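Zona pellucida sperm-binding protein 1,Zona pellucida sperm-binding protein 1 (Gallus gallus, PDB 6GF7) is a glycosylated egg-coat component that probably helps build the extracellular matrix involved in fertilization, represented here by its N-terminal Ig-like domain. Local coordinates at residues Y10-G15 with Y100-T105; V31-L36 with V85-M90; C51-N56 with G71-V76. The protein carries 2 engineered substitutions. All coordinates share one frame; numbering follows the deposited sequence.

Contact 1: Y10-G15 with Y100-T105. Engineered in segment 100-105: Gln-103 (natural residue Asn). With ZN (zinc ion), chain E.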
loop_
_atom_site.group_PDB
_atom_site.type_symbol
_atom_site.label_atom_id
_atom_site.label_comp_id
_atom_site.label_asym_id
_atom_site.label_seq_id
_atom_site.Cartn_x
_atom_site.Cartn_y
_atom_site.Cartn_z
ATOM N N TYR A 10 -1.081 12.725 -19.274
ATOM C CA TYR A 10 -0.044 12.166 -18.423
ATOM C C TYR A 10 0.791 11.157 -19.200
ATOM O O TYR A 10 0.320 10.522 -20.147
ATOM C CB TYR A 10 -0.643 11.502 -17.175
ATOM C CG TYR A 10 -1.476 10.292 -17.491
ATOM C CD1 TYR A 10 -0.901 9.032 -17.585
ATOM C CD2 TYR A 10 -2.844 10.407 -17.697
ATOM C CE1 TYR A 10 -1.668 7.916 -17.882
ATOM C CE2 TYR A 10 -3.621 9.296 -17.988
ATOM C CZ TYR A 10 -3.025 8.055 -18.083
ATOM O OH TYR A 10 -3.786 6.949 -18.377
ATOM N N HIS A 11 2.031 11.001 -18.758
ATOM C CA HIS A 11 2.973 10.077 -19.366
ATOM C C HIS A 11 4.025 9.746 -18.321
ATOM O O HIS A 11 4.239 10.513 -17.379
ATOM C CB HIS A 11 3.619 10.657 -20.628
ATOM C CG HIS A 11 4.747 11.597 -20.352
ATOM N ND1 HIS A 11 4.555 12.941 -20.115
ATOM C CD2 HIS A 11 6.082 11.388 -20.278
ATOM C CE1 HIS A 11 5.723 13.520 -19.907
ATOM N NE2 HIS A 11 6.666 12.600 -19.999
ATOM N N TYR A 12 4.638 8.579 -18.456
ATOM C CA TYR A 12 5.707 8.202 -17.547
ATOM C C TYR A 12 7.005 7.976 -18.305
ATOM O O TYR A 12 7.007 7.641 -19.493
ATOM C CB TYR A 12 5.334 6.962 -16.725
ATOM C CG TYR A 12 5.320 5.639 -17.459
ATOM C CD1 TYR A 12 4.152 5.168 -18.038
ATOM C CD2 TYR A 12 6.450 4.830 -17.514
ATOM C CE1 TYR A 12 4.110 3.944 -18.683
ATOM C CE2 TYR A 12 6.421 3.604 -18.162
ATOM C CZ TYR A 12 5.245 3.166 -18.745
ATOM O OH TYR A 12 5.193 1.949 -19.390
ATOM N N ASP A 13 8.110 8.195 -17.602
ATOM C CA ASP A 13 9.449 8.030 -18.142
ATOM C C ASP A 13 10.198 7.020 -17.289
ATOM O O ASP A 13 10.083 7.026 -16.059
ATOM C CB ASP A 13 10.224 9.348 -18.153
ATOM C CG ASP A 13 9.611 10.376 -19.067
ATOM O OD1 ASP A 13 8.984 9.979 -20.077
ATOM O OD2 ASP A 13 9.781 11.581 -18.780
ATOM N N CYS A 14 10.987 6.172 -17.942
ATOM C CA CYS A 14 11.827 5.206 -17.254
ATOM C C CYS A 14 13.248 5.750 -17.167
ATOM O O CYS A 14 13.800 6.210 -18.171
ATOM C CB CYS A 14 11.803 3.868 -17.987
ATOM S SG CYS A 14 10.147 3.127 -18.166
ATOM N N GLY A 15 13.834 5.694 -15.967
ATOM C CA GLY A 15 15.181 6.180 -15.722
ATOM C C GLY A 15 16.170 5.104 -15.312
ATOM O O GLY A 15 15.959 3.921 -15.591
ATOM N N TYR A 100 -7.929 7.761 -13.404
ATOM C CA TYR A 100 -7.210 7.082 -14.468
ATOM C C TYR A 100 -6.324 6.000 -13.869
ATOM O O TYR A 100 -5.667 6.221 -12.849
ATOM C CB TYR A 100 -6.346 8.067 -15.262
ATOM C CG TYR A 100 -7.056 9.329 -15.700
ATOM C CD1 TYR A 100 -7.270 10.380 -14.815
ATOM C CD2 TYR A 100 -7.468 9.488 -17.015
ATOM C CE1 TYR A 100 -7.908 11.536 -15.222
ATOM C CE2 TYR A 100 -8.103 10.641 -17.429
ATOM C CZ TYR A 100 -8.319 11.658 -16.533
ATOM O OH TYR A 100 -8.947 12.803 -16.952
ATOM N N GLU A 101 -6.298 4.833 -14.507
ATOM C CA GLU A 101 -5.411 3.748 -14.110
ATOM C C GLU A 101 -4.287 3.633 -15.127
ATOM O O GLU A 101 -4.540 3.496 -16.327
ATOM C CB GLU A 101 -6.159 2.416 -14.013
ATOM C CG GLU A 101 -7.038 2.254 -12.784
ATOM C CD GLU A 101 -7.687 0.881 -12.708
ATOM O OE1 GLU A 101 -7.349 0.001 -13.532
ATOM O OE2 GLU A 101 -8.539 0.683 -11.821
ATOM N N VAL A 102 -3.052 3.704 -14.647
ATOM C CA VAL A 102 -1.876 3.579 -15.492
ATOM C C VAL A 102 -0.974 2.516 -14.887
ATOM O O VAL A 102 -0.801 2.454 -13.663
ATOM C CB VAL A 102 -1.123 4.916 -15.653
ATOM C CG1 VAL A 102 -0.776 5.503 -14.295
ATOM C CG2 VAL A 102 0.133 4.728 -16.501
ATOM N N GLN A 103 -0.410 1.673 -15.740
ATOM C CA GLN A 103 0.524 0.643 -15.306
ATOM C C GLN A 103 1.894 1.028 -15.832
ATOM O O GLN A 103 2.140 0.976 -17.040
ATOM C CB GLN A 103 0.122 -0.744 -15.802
ATOM C CG GLN A 103 0.971 -1.855 -15.198
ATOM C CD GLN A 103 0.558 -3.238 -15.655
ATOM O OE1 GLN A 103 0.482 -4.167 -14.850
ATOM N NE2 GLN A 103 0.305 -3.388 -16.950
ATOM N N MET A 104 2.787 1.391 -14.924
ATOM C CA MET A 104 4.117 1.833 -15.301
ATOM C C MET A 104 5.024 0.616 -15.357
ATOM O O MET A 104 5.230 -0.060 -14.343
ATOM C CB MET A 104 4.654 2.857 -14.307
ATOM C CG MET A 104 3.802 4.084 -14.160
ATOM S SD MET A 104 4.449 5.069 -12.817
ATOM C CE MET A 104 6.059 5.488 -13.461
ATOM N N THR A 105 5.543 0.330 -16.544
ATOM C CA THR A 105 6.434 -0.794 -16.761
ATOM C C THR A 105 7.771 -0.259 -17.241
ATOM O O THR A 105 7.822 0.503 -18.211
ATOM C CB THR A 105 5.848 -1.761 -17.783
ATOM O OG1 THR A 105 4.510 -2.095 -17.397
ATOM C CG2 THR A 105 6.678 -3.025 -17.843
HETATM ZN ZN ZN E . 8.687 12.809 -19.948
HETATM O O HOH W 1 9.549 13.013 -21.957
HETATM O O HOH W 2 9.163 14.854 -19.303
#
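Tyr-10 and Tyr-12 both leave strand 10-14 on the side of strand 100-105, and with CG between the backbone N and the carbonyl carbon (chi1 66° and 73°) their rings reach across to it. One face of the Tyr-12 ring receives Met-104 CA, 4.0 Å from the ring centroid, in a CH-pi contact. Met-104 bends at its last torsion, bringing CE to 3.7 Å from Tyr-12 CB while SD stands oblique to the ring, a Met-aromatic contact. An unbranched, flexible thioether suits this place because it can follow the outline of the tyrosine. At the far end of the ring, Tyr-12 OH donates to Thr-105 O at 3.2 Å, in the carbonyl plane and on a lone pair, so a tyrosine both fills the gap between the strands and delivers a polar group to the backbone beyond. Two residues earlier, Tyr-10 brings CE1 to 3.8 Å from Val-102 CB. Its other flank turns an edge toward the face of Tyr-100 in an offset edge-to-face pair, centroids 5.8 Å apart; the hydroxyl of Tyr-100 bonds to Leu-8 N and to Glu-89. His-11 and Asp-13 point away from the contact, and NE2 of the first and OD2 of the second bind a zinc ion at 2.0 Å each, with two waters. The two strands run nearly parallel, axes 8.0 Å apart, in different sheets: 10-14 pairs with strand 18-24, and 100-105 with strand 80-90, while the disulfide from Cys-14 to Cys-106 ties their ends together.

Contact 2: V31-L36 with V85-M90. With ZN (zinc ion), chain G; ZN (zinc ion), chain F.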
loop_
_atom_site.group_PDB
_atom_site.type_symbol
_atom_site.label_atom_id
_atom_site.label_comp_id
_atom_site.label_asym_id
_atom_site.label_seq_id
_atom_site.Cartn_x
_atom_site.Cartn_y
_atom_site.Cartn_z
ATOM N N VAL A 31 -3.697 16.624 -8.970
ATOM C CA VAL A 31 -3.688 15.172 -9.074
ATOM C C VAL A 31 -3.165 14.606 -7.764
ATOM O O VAL A 31 -2.186 15.110 -7.203
ATOM C CB VAL A 31 -2.816 14.693 -10.256
ATOM C CG1 VAL A 31 -2.802 13.173 -10.350
ATOM C CG2 VAL A 31 -3.289 15.306 -11.564
ATOM N N HIS A 32 -3.833 13.574 -7.269
ATOM C CA HIS A 32 -3.347 12.774 -6.156
ATOM C C HIS A 32 -3.071 11.369 -6.674
ATOM O O HIS A 32 -3.898 10.797 -7.393
ATOM C CB HIS A 32 -4.347 12.754 -5.003
ATOM C CG HIS A 32 -4.330 14.001 -4.177
ATOM N ND1 HIS A 32 -4.892 14.072 -2.920
ATOM C CD2 HIS A 32 -3.838 15.235 -4.439
ATOM C CE1 HIS A 32 -4.734 15.291 -2.438
ATOM N NE2 HIS A 32 -4.103 16.018 -3.343
ATOM N N PHE A 33 -1.899 10.837 -6.352
ATOM C CA PHE A 33 -1.495 9.524 -6.824
ATOM C C PHE A 33 -1.812 8.456 -5.779
ATOM O O PHE A 33 -1.608 8.658 -4.577
ATOM C CB PHE A 33 -0.005 9.513 -7.138
ATOM C CG PHE A 33 0.380 10.444 -8.249
ATOM C CD1 PHE A 33 0.666 11.768 -7.972
ATOM C CD2 PHE A 33 0.433 10.015 -9.562
ATOM C CE1 PHE A 33 1.025 12.638 -8.976
ATOM C CE2 PHE A 33 0.789 10.885 -10.575
ATOM C CZ PHE A 33 1.083 12.199 -10.282
ATOM N N LYS A 34 -2.290 7.308 -6.244
ATOM C CA LYS A 34 -2.505 6.161 -5.374
ATOM C C LYS A 34 -1.922 4.919 -6.030
ATOM O O LYS A 34 -2.197 4.645 -7.202
ATOM C CB LYS A 34 -3.996 5.947 -5.097
ATOM C CG LYS A 34 -4.649 7.028 -4.281
ATOM C CD LYS A 34 -6.120 6.716 -4.067
ATOM C CE LYS A 34 -6.811 7.807 -3.272
ATOM N NZ LYS A 34 -8.251 7.490 -3.071
ATOM N N VAL A 35 -1.156 4.156 -5.267
ATOM C CA VAL A 35 -0.614 2.889 -5.739
ATOM C C VAL A 35 -1.650 1.807 -5.500
ATOM O O VAL A 35 -2.301 1.777 -4.449
ATOM C CB VAL A 35 0.705 2.556 -5.016
ATOM C CG1 VAL A 35 1.221 1.207 -5.461
ATOM C CG2 VAL A 35 1.744 3.626 -5.286
ATOM N N LEU A 36 -1.802 0.910 -6.470
ATOM C CA LEU A 36 -2.735 -0.205 -6.377
ATOM C C LEU A 36 -1.935 -1.491 -6.230
ATOM O O LEU A 36 -1.089 -1.796 -7.077
ATOM C CB LEU A 36 -3.630 -0.273 -7.612
ATOM C CG LEU A 36 -4.309 1.030 -8.019
ATOM C CD1 LEU A 36 -5.065 0.880 -9.336
ATOM C CD2 LEU A 36 -5.239 1.450 -6.917
ATOM N N VAL A 85 -0.726 2.474 -10.900
ATOM C CA VAL A 85 -1.014 3.737 -10.240
ATOM C C VAL A 85 -2.370 4.245 -10.694
ATOM O O VAL A 85 -2.711 4.167 -11.880
ATOM C CB VAL A 85 0.077 4.785 -10.545
ATOM C CG1 VAL A 85 -0.294 6.130 -9.952
ATOM C CG2 VAL A 85 1.440 4.309 -10.046
ATOM N N GLN A 86 -3.145 4.762 -9.748
ATOM C CA GLN A 86 -4.385 5.456 -10.050
ATOM C C GLN A 86 -4.141 6.955 -9.936
ATOM O O GLN A 86 -3.581 7.424 -8.939
ATOM C CB GLN A 86 -5.507 5.026 -9.103
ATOM C CG GLN A 86 -6.843 5.686 -9.396
ATOM C CD GLN A 86 -7.919 5.304 -8.395
ATOM O OE1 GLN A 86 -7.632 5.011 -7.236
ATOM N NE2 GLN A 86 -9.167 5.296 -8.844
ATOM N N LEU A 87 -4.560 7.699 -10.954
ATOM C CA LEU A 87 -4.493 9.155 -10.939
ATOM C C LEU A 87 -5.883 9.671 -10.616
ATOM O O LEU A 87 -6.850 9.325 -11.300
ATOM C CB LEU A 87 -4.034 9.717 -12.282
ATOM C CG LEU A 87 -2.826 9.068 -12.938
ATOM C CD1 LEU A 87 -2.530 9.738 -14.263
ATOM C CD2 LEU A 87 -1.660 9.171 -12.025
ATOM N N GLU A 88 -5.987 10.467 -9.570
ATOM C CA GLU A 88 -7.241 11.105 -9.204
ATOM C C GLU A 88 -7.123 12.577 -9.579
ATOM O O GLU A 88 -6.383 13.329 -8.935
ATOM C CB GLU A 88 -7.549 10.895 -7.723
ATOM C CG GLU A 88 -8.169 9.521 -7.460
ATOM C CD GLU A 88 -8.698 9.346 -6.045
ATOM O OE1 GLU A 88 -8.238 10.061 -5.127
ATOM O OE2 GLU A 88 -9.582 8.483 -5.846
ATOM N N GLU A 89 -7.794 12.963 -10.667
ATOM C CA GLU A 89 -7.911 14.373 -11.021
ATOM C C GLU A 89 -8.892 15.034 -10.064
ATOM O O GLU A 89 -10.034 14.583 -9.927
ATOM C CB GLU A 89 -8.382 14.525 -12.465
ATOM C CG GLU A 89 -8.141 15.905 -13.060
ATOM C CD GLU A 89 -8.467 15.971 -14.548
ATOM O OE1 GLU A 89 -9.196 15.083 -15.043
ATOM O OE2 GLU A 89 -7.989 16.908 -15.228
ATOM N N MET A 90 -8.448 16.098 -9.396
ATOM C CA MET A 90 -9.191 16.685 -8.291
ATOM C C MET A 90 -9.288 18.196 -8.415
ATOM O O MET A 90 -8.341 18.862 -8.847
ATOM C CB MET A 90 -8.529 16.367 -6.953
ATOM C CG MET A 90 -8.959 15.073 -6.317
ATOM S SD MET A 90 -8.005 14.823 -4.816
ATOM C CE MET A 90 -8.200 16.407 -4.007
HETATM ZN ZN ZN G . -9.673 9.147 -3.776
HETATM ZN ZN ZN F . -5.836 12.497 -1.946
HETATM O O HOH W 3 -7.600 11.463 -2.720
HETATM O O HOH W 4 -5.709 13.435 0.030
HETATM O O HOH W 5 -11.492 8.199 -4.531
#
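His-32 with Glu-88 and Lys-34 with Gln-86 are successive hydrogen-bonded pairs of two antiparallel strands whose N-to-C directions lie 155° apart, the bond from Gln-86 N to Lys-34 O (2.7 Å) being nearly straight. Between them the non-hydrogen-bonded pair Phe-33 and Leu-87 points to the other face with Val-31 and Val-85. There Val-85 CG1 reaches the edge of the Phe-33 ring, 4.0 Å from CD2, while Val-31 CG1 lies over one face. These apolar residues suit a face covered by Leu-21 and Phe-65 of the opposing sheet. The polar face carries metal. Lys-34 is extended beyond CG, its later torsions all near 180°, and NZ binds a zinc ion at 2.3 Å. Glu-88 grips the same ion with both carboxylate oxygens, each at 2.2 Å; an amine bound this way is probably unprotonated. A second zinc ion is held by His-32 ND1 at 2.1 Å, with Glu-44 completing the protein ligands. A water on that ion donates to Glu-88 OE1 at 2.9 Å, joining the two sites. Met-90 covers the histidine: SD lies over the ring face, 3.9 Å from its centroid, with CE over the same ring in a CH-pi contact, a Met-aromatic pairing suited to a soft, polarisable sulfur. With an alanine here, the His-32 ring would lose the sulfur and methyl over that face and would probably be freer to tilt about its bond to zinc. Such division of one strand pair, with an apolar face turned inward and a polar one outward, is characteristic of an Ig-like beta-sandwich; here the outward face binds two zinc ions.

Contact 3: C51-N56 with G71-V76. With ZN (zinc ion), chain D; NAG (2-acetamido-2-deoxy-beta-D-glucopyranose), chain C.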
loop_
_atom_site.group_PDB
_atom_site.type_symbol
_atom_site.label_atom_id
_atom_site.label_comp_id
_atom_site.label_asym_id
_atom_site.label_seq_id
_atom_site.Cartn_x
_atom_site.Cartn_y
_atom_site.Cartn_z
ATOM N N CYS A 51 10.648 4.226 1.283
ATOM C CA CYS A 51 9.917 3.532 0.229
ATOM C C CYS A 51 10.287 4.016 -1.164
ATOM O O CYS A 51 9.823 3.429 -2.148
ATOM C CB CYS A 51 8.405 3.691 0.420
ATOM S SG CYS A 51 7.665 2.579 1.636
ATOM N N MET A 52 11.090 5.076 -1.264
ATOM C CA MET A 52 11.564 5.608 -2.541
ATOM C C MET A 52 10.419 6.050 -3.454
ATOM O O MET A 52 10.349 5.679 -4.628
ATOM C CB MET A 52 12.472 4.604 -3.251
ATOM C CG MET A 52 13.757 4.329 -2.500
ATOM S SD MET A 52 14.738 3.037 -3.276
ATOM C CE MET A 52 15.137 3.809 -4.842
ATOM N N HIS A 53 9.504 6.840 -2.905
ATOM C CA HIS A 53 8.590 7.574 -3.765
ATOM C C HIS A 53 8.383 8.979 -3.222
ATOM O O HIS A 53 8.279 9.189 -2.011
ATOM C CB HIS A 53 7.252 6.833 -3.986
ATOM C CG HIS A 53 6.605 6.293 -2.748
ATOM N ND1 HIS A 53 6.326 7.071 -1.645
ATOM C CD2 HIS A 53 6.121 5.057 -2.470
ATOM C CE1 HIS A 53 5.724 6.331 -0.730
ATOM N NE2 HIS A 53 5.587 5.105 -1.205
ATOM N N TRP A 54 8.337 9.937 -4.143
ATOM C CA TRP A 54 8.325 11.351 -3.814
ATOM C C TRP A 54 7.313 12.059 -4.701
ATOM O O TRP A 54 6.941 11.570 -5.772
ATOM C CB TRP A 54 9.710 11.987 -3.968
ATOM C CG TRP A 54 10.767 11.311 -3.150
ATOM C CD1 TRP A 54 11.153 11.635 -1.880
ATOM C CD2 TRP A 54 11.604 10.223 -3.556
ATOM N NE1 TRP A 54 12.159 10.799 -1.461
ATOM C CE2 TRP A 54 12.458 9.926 -2.472
ATOM C CE3 TRP A 54 11.709 9.464 -4.726
ATOM C CZ2 TRP A 54 13.404 8.904 -2.526
ATOM C CZ3 TRP A 54 12.645 8.452 -4.777
ATOM C CH2 TRP A 54 13.484 8.182 -3.684
ATOM N N LEU A 55 6.879 13.229 -4.241
ATOM C CA LEU A 55 5.943 14.068 -4.971
ATOM C C LEU A 55 6.577 15.424 -5.242
ATOM O O LEU A 55 7.232 15.998 -4.368
ATOM C CB LEU A 55 4.668 14.253 -4.164
ATOM C CG LEU A 55 3.802 13.005 -4.005
ATOM C CD1 LEU A 55 2.561 13.362 -3.216
ATOM C CD2 LEU A 55 3.453 12.356 -5.339
ATOM N N ASN A 56 6.407 15.919 -6.463
ATOM C CA ASN A 56 6.958 17.216 -6.823
ATOM C C ASN A 56 6.014 17.906 -7.787
ATOM O O ASN A 56 5.293 17.257 -8.546
ATOM C CB ASN A 56 8.329 17.112 -7.509
ATOM C CG ASN A 56 9.428 16.715 -6.566
ATOM O OD1 ASN A 56 10.091 17.567 -5.978
ATOM N ND2 ASN A 56 9.639 15.409 -6.420
ATOM N N GLY A 71 11.789 0.522 -4.882
ATOM C CA GLY A 71 10.858 0.981 -3.875
ATOM C C GLY A 71 9.850 -0.081 -3.462
ATOM O O GLY A 71 9.651 -1.091 -4.135
ATOM N N CYS A 72 9.176 0.123 -2.330
ATOM C CA CYS A 72 8.525 -1.021 -1.686
ATOM C C CYS A 72 7.307 -1.543 -2.453
ATOM O O CYS A 72 7.038 -2.749 -2.416
ATOM C CB CYS A 72 8.144 -0.669 -0.249
ATOM S SG CYS A 72 9.518 -0.890 0.910
ATOM N N HIS A 73 6.563 -0.675 -3.148
ATOM C CA HIS A 73 5.369 -1.099 -3.882
ATOM C C HIS A 73 5.685 -1.698 -5.247
ATOM O O HIS A 73 4.788 -2.238 -5.902
ATOM C CB HIS A 73 4.424 0.090 -4.061
ATOM C CG HIS A 73 4.195 0.873 -2.807
ATOM N ND1 HIS A 73 3.070 0.717 -2.028
ATOM C CD2 HIS A 73 4.949 1.817 -2.196
ATOM C CE1 HIS A 73 3.137 1.534 -0.992
ATOM N NE2 HIS A 73 4.267 2.213 -1.070
ATOM N N VAL A 74 6.937 -1.636 -5.654
ATOM C CA VAL A 74 7.407 -1.939 -6.999
ATOM C C VAL A 74 7.695 -3.432 -7.087
ATOM O O VAL A 74 8.407 -3.992 -6.245
ATOM C CB VAL A 74 8.641 -1.096 -7.356
ATOM C CG1 VAL A 74 9.123 -1.435 -8.758
ATOM C CG2 VAL A 74 8.306 0.389 -7.265
ATOM N N LEU A 75 7.113 -4.084 -8.084
ATOM C CA LEU A 75 7.247 -5.515 -8.293
ATOM C C LEU A 75 8.066 -5.794 -9.544
ATOM O O LEU A 75 8.152 -4.968 -10.457
ATOM C CB LEU A 75 5.869 -6.170 -8.436
ATOM C CG LEU A 75 4.893 -6.015 -7.272
ATOM C CD1 LEU A 75 3.558 -6.667 -7.618
ATOM C CD2 LEU A 75 5.477 -6.598 -5.998
ATOM N N VAL A 76 8.667 -6.980 -9.581
ATOM C CA VAL A 76 9.345 -7.477 -10.772
ATOM C C VAL A 76 8.428 -8.498 -11.428
ATOM O O VAL A 76 8.020 -9.476 -10.794
ATOM C CB VAL A 76 10.713 -8.087 -10.442
ATOM C CG1 VAL A 76 11.364 -8.586 -11.708
ATOM C CG2 VAL A 76 11.604 -7.059 -9.758
HETATM ZN ZN ZN D . 4.428 3.872 0.352
HETATM C C1 NAG C . 9.126 15.692 -1.180
HETATM C C2 NAG C . 9.474 17.088 -0.661
HETATM C C3 NAG C . 9.916 17.998 -1.808
HETATM C C4 NAG C . 11.044 17.336 -2.589
HETATM C C5 NAG C . 10.661 15.913 -3.004
HETATM C C6 NAG C . 11.808 15.160 -3.637
HETATM C C7 NAG C . 7.188 18.078 -0.157
HETATM C C8 NAG C . 6.738 17.860 -1.582
HETATM N N2 NAG C . 8.439 17.697 0.176
HETATM O O3 NAG C . 10.349 19.249 -1.287
HETATM O O4 NAG C . 11.313 18.090 -3.766
HETATM O O5 NAG C . 10.249 15.145 -1.861
HETATM O O6 NAG C . 12.814 14.851 -2.680
HETATM O O7 NAG C . 6.439 18.583 0.674
HETATM O O HOH W 6 2.525 4.800 -0.182
#
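A zinc site bridges two parts of the Ig-like domain, as His-53, at the start of strand 53-57, and His-73, in the type I turn from Gly-71 to Val-74, bind one ion. Both use NE2, at 2.3 Å for His-53 and 2.2 Å for His-73, and a water is a further ligand. Cys-51, Cys-72 and His-73 were each modelled in two conformers, so details that depend on them, including the ring pair, are tentative. The rings meet rim to rim, neither over the face of the other, with planes at 37°. Gly-71, with no side chain, packs closely against the backbone at Cys-51 and Met-52. Cys-72 N makes a weak hydrogen bond to Cys-51 O, at 3.4 Å. Cys-51 and Cys-72 are known disulfide partners, which would tie the same two segments covalently. Farther along, the glycan sugar O4 donates to Asn-56 OD1 at 2.6 Å. Trp-54 of the second subunit meets the His-73 ring. Because each NE2 gives its lone pair to zinc, both histidines are probably neutral with the proton on ND1, which for His-53 agrees with a weak hydrogen bond to Ala-46 O.

In the fold
The three contacts are nested along the chain: contact 3 lies inside the loop closed by contact 2, which lies inside the loop closed by contact 1. Their centres lie about 12 to 14 Å apart. Contact 1 spans the two sheets of the sandwich, whereas contact 2 is a strand pair within one of them, and they share a border because strands 80-90 and 96-106 are neighbours: Val-102 O lies 2.8 Å from Val-85 N. Contact 3 touches contact 2 where His-73 packs on Val-35 and Leu-55 on Phe-33. Each contact carries zinc, so the small, all-beta domain binds metal at several separate places, and contact 3 also borders the second subunit.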